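401aa long hypothetical glucose-1-phosphate thymidylyltransferase (Sulfolobus tokodaii, PDB 2GGO) is a bifunctional sugar-nucleotide enzyme that serves the synthesis of UDP-N-acetylglucosamine and UDP-N-acetylgalactosamine, joining a nucleotidyltransferase section to a hexapeptide-repeat section. Local coordinates at residues A93-G98 / G159-N164; K2-A7 / A87-E92; I112-N117 / K198-E203. All blocks are in the same frame, centred on the assembly; numbering follows the deposited sequence.

Overall arrangement
All three contacts lie in the nucleotidyltransferase section and reach one mixed sheet, whose strands run in the order 69-72, 48-53, 2-6, 92-97, 155-164, 117-123, 197-201. Contact 1 is an antiparallel pairing, of 92-97 with 155-164. Contact 2, its centre about 8 Å from that of contact 1, packs the loop before strand 92-97 on strand 2-6. Contact 3 lies about 11 Å from contact 1, centre to centre, at the border of 117-123 and the outermost strand 197-201. K162 links all three: its NZ meets E92 OE1 of contact 2 and the carbonyls of L114 and E116 of contact 3. Y97 of contact 1 probably binds N-acetylglucosamine 1-phosphate; the side chain of F4 lies about 9 Å from that of Y97.

Contact 1 (A93-G98 / G159-N164); sequences ALIIYG and GIYKLN
Y97 and Y161 meet at their hydroxyl ends across an antiparallel strand pair. Their planes stand at 83° and the rings cross obliquely, with Y97 OH 3.4 Å from Y161 CE1 and a weak hydrogen bond joining the two hydroxyls. N157 is the stronger partner of Y161 OH. Since Y97, which also touches T80, and N157 are likely ligands of N-acetylglucosamine 1-phosphate, the tyrosine pair probably borders the sugar-phosphate site. On the face that carries Y161, I95 sets CG2, anti to its backbone N, 3.6 Å from Y161 CD1. G159 CA lies at the edge of the Y97 ring, in its plane; a CB here would run into CD2, and the positive phi also suits glycine. On the other face I96 and I160 lie side by side, CG2 against CG1 at 3.8 Å, their branched carbons suited to a buried strand. L94 CD1 turns back to 3.3 Å from Y161 O. The backbones are held by paired bonds at A93/L163 and I95/Y161, the straightest being Y161 N to I95 O (2.8 Å, 174° at the hydrogen). K162 NZ bonds to N164 OD1, forms a salt bridge with E92 and donates to the carbonyls of L114 and E116, which together hold a buried ammonium. Helix 106-111 packs on L94 and I160, helix 184-194 covers the two tyrosines, and strand 2-6 flanks 93-98.

Contact 2 (K2-A7 / A87-E92); sequences KAFILA and AKFNDE
F4 turns its ring obliquely to that of F89, the planes inclined at 46° and the centroids 6.0 Å apart. The touching is done by one corner: F4 CE2 lies 3.9 Å from F89 CB and 4.0 Å from F89 CD2, so F4 meets the root of the other side chain as much as its ring. F89 holds CG between its backbone N and carbonyl carbon (chi1 87°), with CB rather than the ring left as its nearest atom to F4. The far end of the F4 ring reaches the loop backbone, with CZ 3.9 Å from K88 N, and CE1 also approaches A87 CA. A large flat apolar group suits this place, since it can touch three successive loop residues at once. An alanine at F4 would probably leave F89 CB and the backbone of A87 and K88 without this packing partner, opening a gap between strand and loop. Beside the rings, the bent chain of K2 brings CE within 4.0 Å of K88 O, while its NZ forms a salt bridge with D48. No hydrogen bond joins the two segments. F4 also packs on T50 of strand 48-53 and on A93 and I95 of strand 92-97, while the F89 ring meets F168 of helix 166-173.

Contact 3 (I112-N117 / K198-E203); sequences ITLKEN and KVIEYE
K198 lies across L114 and E116: three successive carbons face E116 OE2, and CD and NZ also reach L114. K198 CB is 4.0 Å from E116 OE2 and 4.1 Å from N117 O. CG, set anti to the carbonyl carbon (chi1 -86°), and CD both come so near the same oxygen that the modelled placement of this carboxylate is doubtful. CD touches L114 as well, K198 CD to L114 CD1 being 3.7 Å. A K198 chi3 of 71° turns CE aside, and the extended last bond carries K198 NZ to 4.1 Å from L114 CD2. K198 NZ and E116 OE2 remain 5.2 Å apart, and no salt bridge joins them. As modelled, that buried OE2 has no proper partner, only a long, weak ion pair with R196. Lysine suits the place because its methylenes can pack against L114. L114 crosses this chain at about a right angle and meets I200 tip to tip, CD1 to CD1, two apolar ends in a partly exposed spot. In the backbone, K198 N donates to N117 O at 2.9 Å. That bond opens the pairing of strand 197-201 with 117-123, which continues through backbone bonds of I200 with I119 and G121: the parallel edge of the mixed sheet in a GT-A-type nucleotidyltransferase domain.

Contact 1 (A93-G98 / G159-N164)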
# COMPACT_ATOMS: atom_id res chain seq x y z
N ALA A 93 9.01 0.37 -23.51
CA ALA A 93 7.98 0.07 -22.53
C ALA A 93 8.11 0.99 -21.35
O ALA A 93 9.23 1.40 -21.01
CB ALA A 93 8.05 -1.37 -22.09
N LEU A 94 6.96 1.36 -20.78
CA LEU A 94 6.87 1.97 -19.46
C LEU A 94 6.74 0.84 -18.41
O LEU A 94 5.88 -0.04 -18.52
CB LEU A 94 5.69 2.93 -19.37
CG LEU A 94 5.67 3.81 -18.12
CD1 LEU A 94 6.56 4.99 -18.24
CD2 LEU A 94 4.29 4.27 -17.87
N ILE A 95 7.66 0.86 -17.44
CA ILE A 95 7.75 -0.13 -16.37
C ILE A 95 7.43 0.61 -15.08
O ILE A 95 8.02 1.67 -14.80
CB ILE A 95 9.18 -0.78 -16.33
CG1 ILE A 95 9.30 -1.99 -17.25
CG2 ILE A 95 9.52 -1.28 -14.95
CD1 ILE A 95 8.66 -1.87 -18.60
N ILE A 96 6.45 0.13 -14.33
CA ILE A 96 6.25 0.64 -12.96
C ILE A 96 6.15 -0.48 -11.94
O ILE A 96 5.74 -1.60 -12.27
CB ILE A 96 5.07 1.62 -12.79
CG1 ILE A 96 3.75 0.91 -12.99
CG2 ILE A 96 5.22 2.87 -13.70
CD1 ILE A 96 2.64 1.81 -12.61
N TYR A 97 6.56 -0.17 -10.71
CA TYR A 97 6.54 -1.13 -9.61
C TYR A 97 5.17 -1.15 -9.01
O TYR A 97 4.52 -0.11 -8.86
CB TYR A 97 7.61 -0.82 -8.58
CG TYR A 97 8.96 -1.17 -9.10
CD1 TYR A 97 9.38 -2.50 -9.19
CD2 TYR A 97 9.82 -0.18 -9.54
CE1 TYR A 97 10.63 -2.83 -9.71
CE2 TYR A 97 11.09 -0.48 -10.03
CZ TYR A 97 11.49 -1.80 -10.13
OH TYR A 97 12.76 -2.06 -10.63
N GLY A 98 4.70 -2.35 -8.70
CA GLY A 98 3.33 -2.53 -8.27
C GLY A 98 2.95 -2.00 -6.89
O GLY A 98 1.78 -2.10 -6.50
N GLY A 159 11.16 4.37 -9.13
CA GLY A 159 10.65 3.12 -9.71
C GLY A 159 9.65 3.23 -10.87
O GLY A 159 8.84 2.32 -11.06
N ILE A 160 9.71 4.34 -11.61
CA ILE A 160 8.99 4.54 -12.89
C ILE A 160 9.97 4.68 -14.09
O ILE A 160 10.70 5.65 -14.22
CB ILE A 160 8.08 5.79 -12.85
CG1 ILE A 160 7.03 5.64 -11.75
CG2 ILE A 160 7.41 6.04 -14.23
CD1 ILE A 160 6.46 6.93 -11.28
N TYR A 161 10.00 3.66 -14.94
CA TYR A 161 10.98 3.59 -16.01
C TYR A 161 10.33 3.70 -17.37
O TYR A 161 9.23 3.20 -17.56
CB TYR A 161 11.68 2.23 -15.97
CG TYR A 161 12.37 1.91 -14.68
CD1 TYR A 161 12.48 0.59 -14.26
CD2 TYR A 161 12.91 2.91 -13.87
CE1 TYR A 161 13.14 0.27 -13.06
CE2 TYR A 161 13.55 2.61 -12.66
CZ TYR A 161 13.69 1.28 -12.27
OH TYR A 161 14.34 0.96 -11.07
N LYS A 162 11.03 4.32 -18.31
CA LYS A 162 10.68 4.23 -19.73
C LYS A 162 11.95 3.72 -20.42
O LYS A 162 12.93 4.46 -20.59
CB LYS A 162 10.26 5.60 -20.28
CG LYS A 162 9.38 5.61 -21.50
CD LYS A 162 10.11 5.20 -22.78
CE LYS A 162 11.19 6.21 -23.19
NZ LYS A 162 11.90 5.92 -24.49
N LEU A 163 11.92 2.44 -20.79
CA LEU A 163 13.12 1.75 -21.24
C LEU A 163 12.89 1.21 -22.64
O LEU A 163 11.78 0.76 -22.98
CB LEU A 163 13.50 0.60 -20.29
CG LEU A 163 13.74 0.91 -18.80
CD1 LEU A 163 13.90 -0.37 -18.03
CD2 LEU A 163 14.93 1.82 -18.55
N ASN A 164 13.95 1.31 -23.44
CA ASN A 164 13.96 0.73 -24.79
C ASN A 164 14.53 -0.70 -24.78
O ASN A 164 15.23 -1.09 -23.84
CB ASN A 164 14.71 1.64 -25.74
CG ASN A 164 14.38 3.09 -25.52
OD1 ASN A 164 13.21 3.49 -25.53
ND2 ASN A 164 15.40 3.90 -25.30

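Contact 2 (K2-A7 / A87-E92)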
# COMPACT_ATOMS: atom_id res chain seq x y z
N LYS A 2 3.71 0.51 -24.47
CA LYS A 2 3.27 -0.58 -23.60
C LYS A 2 3.70 -0.26 -22.18
O LYS A 2 4.75 0.36 -21.97
CB LYS A 2 3.89 -1.90 -24.03
CG LYS A 2 2.99 -2.78 -24.82
CD LYS A 2 3.78 -4.00 -25.33
CE LYS A 2 3.00 -5.32 -25.18
NZ LYS A 2 2.12 -5.64 -26.35
N ALA A 3 2.87 -0.67 -21.22
CA ALA A 3 3.18 -0.51 -19.81
C ALA A 3 3.28 -1.89 -19.17
O ALA A 3 2.53 -2.79 -19.52
CB ALA A 3 2.13 0.33 -19.13
N PHE A 4 4.23 -2.06 -18.25
CA PHE A 4 4.36 -3.27 -17.44
C PHE A 4 4.34 -2.85 -16.01
O PHE A 4 5.15 -2.02 -15.61
CB PHE A 4 5.64 -4.06 -17.76
CG PHE A 4 5.64 -4.66 -19.15
CD1 PHE A 4 5.30 -6.01 -19.35
CD2 PHE A 4 5.95 -3.88 -20.26
CE1 PHE A 4 5.29 -6.56 -20.65
CE2 PHE A 4 5.92 -4.41 -21.57
CZ PHE A 4 5.59 -5.76 -21.77
N ILE A 5 3.39 -3.40 -15.26
CA ILE A 5 3.33 -3.23 -13.79
C ILE A 5 3.93 -4.46 -13.13
O ILE A 5 3.48 -5.56 -13.37
CB ILE A 5 1.90 -3.00 -13.29
CG1 ILE A 5 1.32 -1.77 -13.97
CG2 ILE A 5 1.88 -2.81 -11.73
CD1 ILE A 5 -0.20 -1.73 -13.97
N LEU A 6 5.00 -4.26 -12.36
CA LEU A 6 5.67 -5.36 -11.70
C LEU A 6 5.02 -5.53 -10.31
O LEU A 6 5.22 -4.71 -9.39
CB LEU A 6 7.17 -5.10 -11.62
CG LEU A 6 7.88 -4.69 -12.93
CD1 LEU A 6 9.39 -4.49 -12.76
CD2 LEU A 6 7.61 -5.68 -13.97
N ALA A 7 4.20 -6.58 -10.21
CA ALA A 7 3.38 -6.89 -9.05
C ALA A 7 3.61 -8.34 -8.59
O ALA A 7 2.66 -9.05 -8.24
CB ALA A 7 1.92 -6.68 -9.38
N ALA A 87 9.19 -10.04 -19.75
CA ALA A 87 8.83 -8.91 -20.63
C ALA A 87 8.78 -9.30 -22.11
O ALA A 87 9.74 -9.86 -22.67
CB ALA A 87 9.74 -7.72 -20.43
N LYS A 88 7.63 -8.98 -22.71
CA LYS A 88 7.27 -9.28 -24.10
C LYS A 88 7.20 -7.98 -24.96
O LYS A 88 6.17 -7.67 -25.58
CB LYS A 88 5.93 -10.04 -24.14
CG LYS A 88 5.97 -11.51 -23.69
CD LYS A 88 4.57 -12.15 -23.73
CE LYS A 88 4.64 -13.67 -23.86
NZ LYS A 88 4.91 -14.14 -25.26
N PHE A 89 8.31 -7.23 -24.98
CA PHE A 89 8.35 -5.98 -25.74
C PHE A 89 9.60 -5.78 -26.63
O PHE A 89 10.72 -6.24 -26.32
CB PHE A 89 8.08 -4.73 -24.85
CG PHE A 89 9.32 -4.15 -24.17
CD1 PHE A 89 10.06 -3.13 -24.78
CD2 PHE A 89 9.73 -4.61 -22.92
CE1 PHE A 89 11.21 -2.58 -24.16
CE2 PHE A 89 10.87 -4.05 -22.28
CZ PHE A 89 11.61 -3.04 -22.91
N ASN A 90 9.33 -5.08 -27.73
CA ASN A 90 10.34 -4.45 -28.58
C ASN A 90 10.12 -2.91 -28.50
O ASN A 90 9.14 -2.45 -27.89
CB ASN A 90 10.22 -4.97 -30.04
CG ASN A 90 9.71 -6.42 -30.10
OD1 ASN A 90 10.49 -7.38 -30.05
ND2 ASN A 90 8.39 -6.57 -30.19
N ASP A 91 11.03 -2.14 -29.10
CA ASP A 91 11.01 -0.67 -29.05
C ASP A 91 11.07 -0.20 -27.60
O ASP A 91 12.15 -0.20 -26.99
CB ASP A 91 9.78 -0.05 -29.76
CG ASP A 91 9.17 -0.99 -30.81
OD1 ASP A 91 9.82 -1.22 -31.87
OD2 ASP A 91 8.03 -1.50 -30.55
N GLU A 92 9.91 0.16 -27.04
CA GLU A 92 9.83 0.85 -25.75
C GLU A 92 8.75 0.30 -24.81
O GLU A 92 7.68 -0.15 -25.25
CB GLU A 92 9.54 2.33 -25.96
CG GLU A 92 10.37 3.03 -26.99
CD GLU A 92 9.81 4.39 -27.31
OE1 GLU A 92 10.10 5.35 -26.58
OE2 GLU A 92 9.09 4.50 -28.32

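Contact 3 (I112-N117 / K198-E203)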
# COMPACT_ATOMS: atom_id res chain seq x y z
N ILE A 112 6.96 9.24 -21.69
CA ILE A 112 6.67 8.34 -22.82
C ILE A 112 6.93 9.01 -24.16
O ILE A 112 6.96 8.35 -25.21
CB ILE A 112 5.22 7.79 -22.77
CG1 ILE A 112 4.20 8.94 -22.85
CG2 ILE A 112 5.02 6.94 -21.53
CD1 ILE A 112 2.74 8.49 -22.65
N THR A 113 7.10 10.33 -24.12
CA THR A 113 7.26 11.13 -25.34
C THR A 113 8.73 11.16 -25.74
O THR A 113 9.06 11.76 -26.74
CB THR A 113 6.81 12.58 -25.14
OG1 THR A 113 7.59 13.16 -24.08
CG2 THR A 113 5.34 12.66 -24.76
N LEU A 114 9.60 10.50 -24.94
CA LEU A 114 11.06 10.56 -25.07
C LEU A 114 11.54 9.36 -25.86
O LEU A 114 11.03 8.25 -25.65
CB LEU A 114 11.75 10.53 -23.70
CG LEU A 114 11.44 11.58 -22.65
CD1 LEU A 114 12.27 11.38 -21.44
CD2 LEU A 114 11.72 12.92 -23.20
N LYS A 115 12.53 9.57 -26.73
CA LYS A 115 13.12 8.52 -27.52
C LYS A 115 14.12 7.78 -26.68
O LYS A 115 14.30 6.57 -26.84
CB LYS A 115 13.82 9.13 -28.74
CG LYS A 115 14.66 8.14 -29.55
CD LYS A 115 14.24 8.09 -31.03
CE LYS A 115 15.04 7.01 -31.81
NZ LYS A 115 15.06 5.64 -31.15
N GLU A 116 14.80 8.52 -25.81
CA GLU A 116 15.84 7.92 -24.97
C GLU A 116 15.25 7.16 -23.78
O GLU A 116 14.08 7.35 -23.41
CB GLU A 116 16.83 8.96 -24.46
CG GLU A 116 16.93 10.21 -25.31
CD GLU A 116 16.20 11.36 -24.68
OE1 GLU A 116 15.46 12.11 -25.38
OE2 GLU A 116 16.38 11.50 -23.45
N ASN A 117 16.08 6.29 -23.20
CA ASN A 117 15.79 5.66 -21.94
C ASN A 117 15.74 6.72 -20.86
O ASN A 117 16.68 7.50 -20.71
CB ASN A 117 16.86 4.65 -21.60
CG ASN A 117 16.91 3.51 -22.58
OD1 ASN A 117 16.16 2.57 -22.48
ND2 ASN A 117 17.84 3.57 -23.53
N LYS A 198 18.04 9.66 -19.28
CA LYS A 198 17.51 10.90 -18.68
C LYS A 198 17.01 10.68 -17.25
O LYS A 198 16.75 9.55 -16.85
CB LYS A 198 16.34 11.45 -19.50
CG LYS A 198 16.70 12.35 -20.65
CD LYS A 198 15.48 13.19 -21.12
CE LYS A 198 15.08 14.29 -20.11
NZ LYS A 198 14.00 15.19 -20.61
N VAL A 199 16.90 11.74 -16.49
CA VAL A 199 16.33 11.65 -15.17
C VAL A 199 15.37 12.82 -15.04
O VAL A 199 15.79 13.99 -15.06
CB VAL A 199 17.42 11.63 -14.03
CG1 VAL A 199 16.85 12.08 -12.70
CG2 VAL A 199 18.03 10.25 -13.87
N ILE A 200 14.07 12.49 -14.96
CA ILE A 200 13.02 13.47 -14.65
C ILE A 200 12.78 13.43 -13.14
O ILE A 200 12.74 12.36 -12.53
CB ILE A 200 11.66 13.17 -15.36
CG1 ILE A 200 11.86 12.43 -16.68
CG2 ILE A 200 10.80 14.45 -15.47
CD1 ILE A 200 12.61 13.18 -17.74
N GLU A 201 12.65 14.61 -12.54
CA GLU A 201 12.43 14.70 -11.12
C GLU A 201 10.92 14.74 -10.90
O GLU A 201 10.23 15.62 -11.45
CB GLU A 201 13.09 15.95 -10.54
CG GLU A 201 13.35 15.89 -9.03
CD GLU A 201 13.39 17.27 -8.36
OE1 GLU A 201 13.84 18.25 -9.00
OE2 GLU A 201 12.96 17.37 -7.19
N TYR A 202 10.43 13.76 -10.13
CA TYR A 202 9.02 13.69 -9.76
C TYR A 202 8.65 14.85 -8.83
O TYR A 202 9.36 15.11 -7.86
CB TYR A 202 8.71 12.36 -9.08
CG TYR A 202 7.24 12.20 -8.82
CD1 TYR A 202 6.35 11.99 -9.88
CD2 TYR A 202 6.72 12.30 -7.54
CE1 TYR A 202 4.99 11.87 -9.66
CE2 TYR A 202 5.35 12.17 -7.32
CZ TYR A 202 4.50 11.96 -8.39
OH TYR A 202 3.15 11.84 -8.19
N GLU A 203 7.54 15.54 -9.11
CA GLU A 203 7.21 16.67 -8.24
C GLU A 203 6.15 16.53 -7.11
O GLU A 203 6.45 16.91 -5.95
CB GLU A 203 7.18 18.00 -9.01
CG GLU A 203 8.66 18.44 -9.35
CD GLU A 203 8.91 19.94 -9.31
OE1 GLU A 203 9.69 20.38 -8.42
OE2 GLU A 203 8.33 20.67 -10.15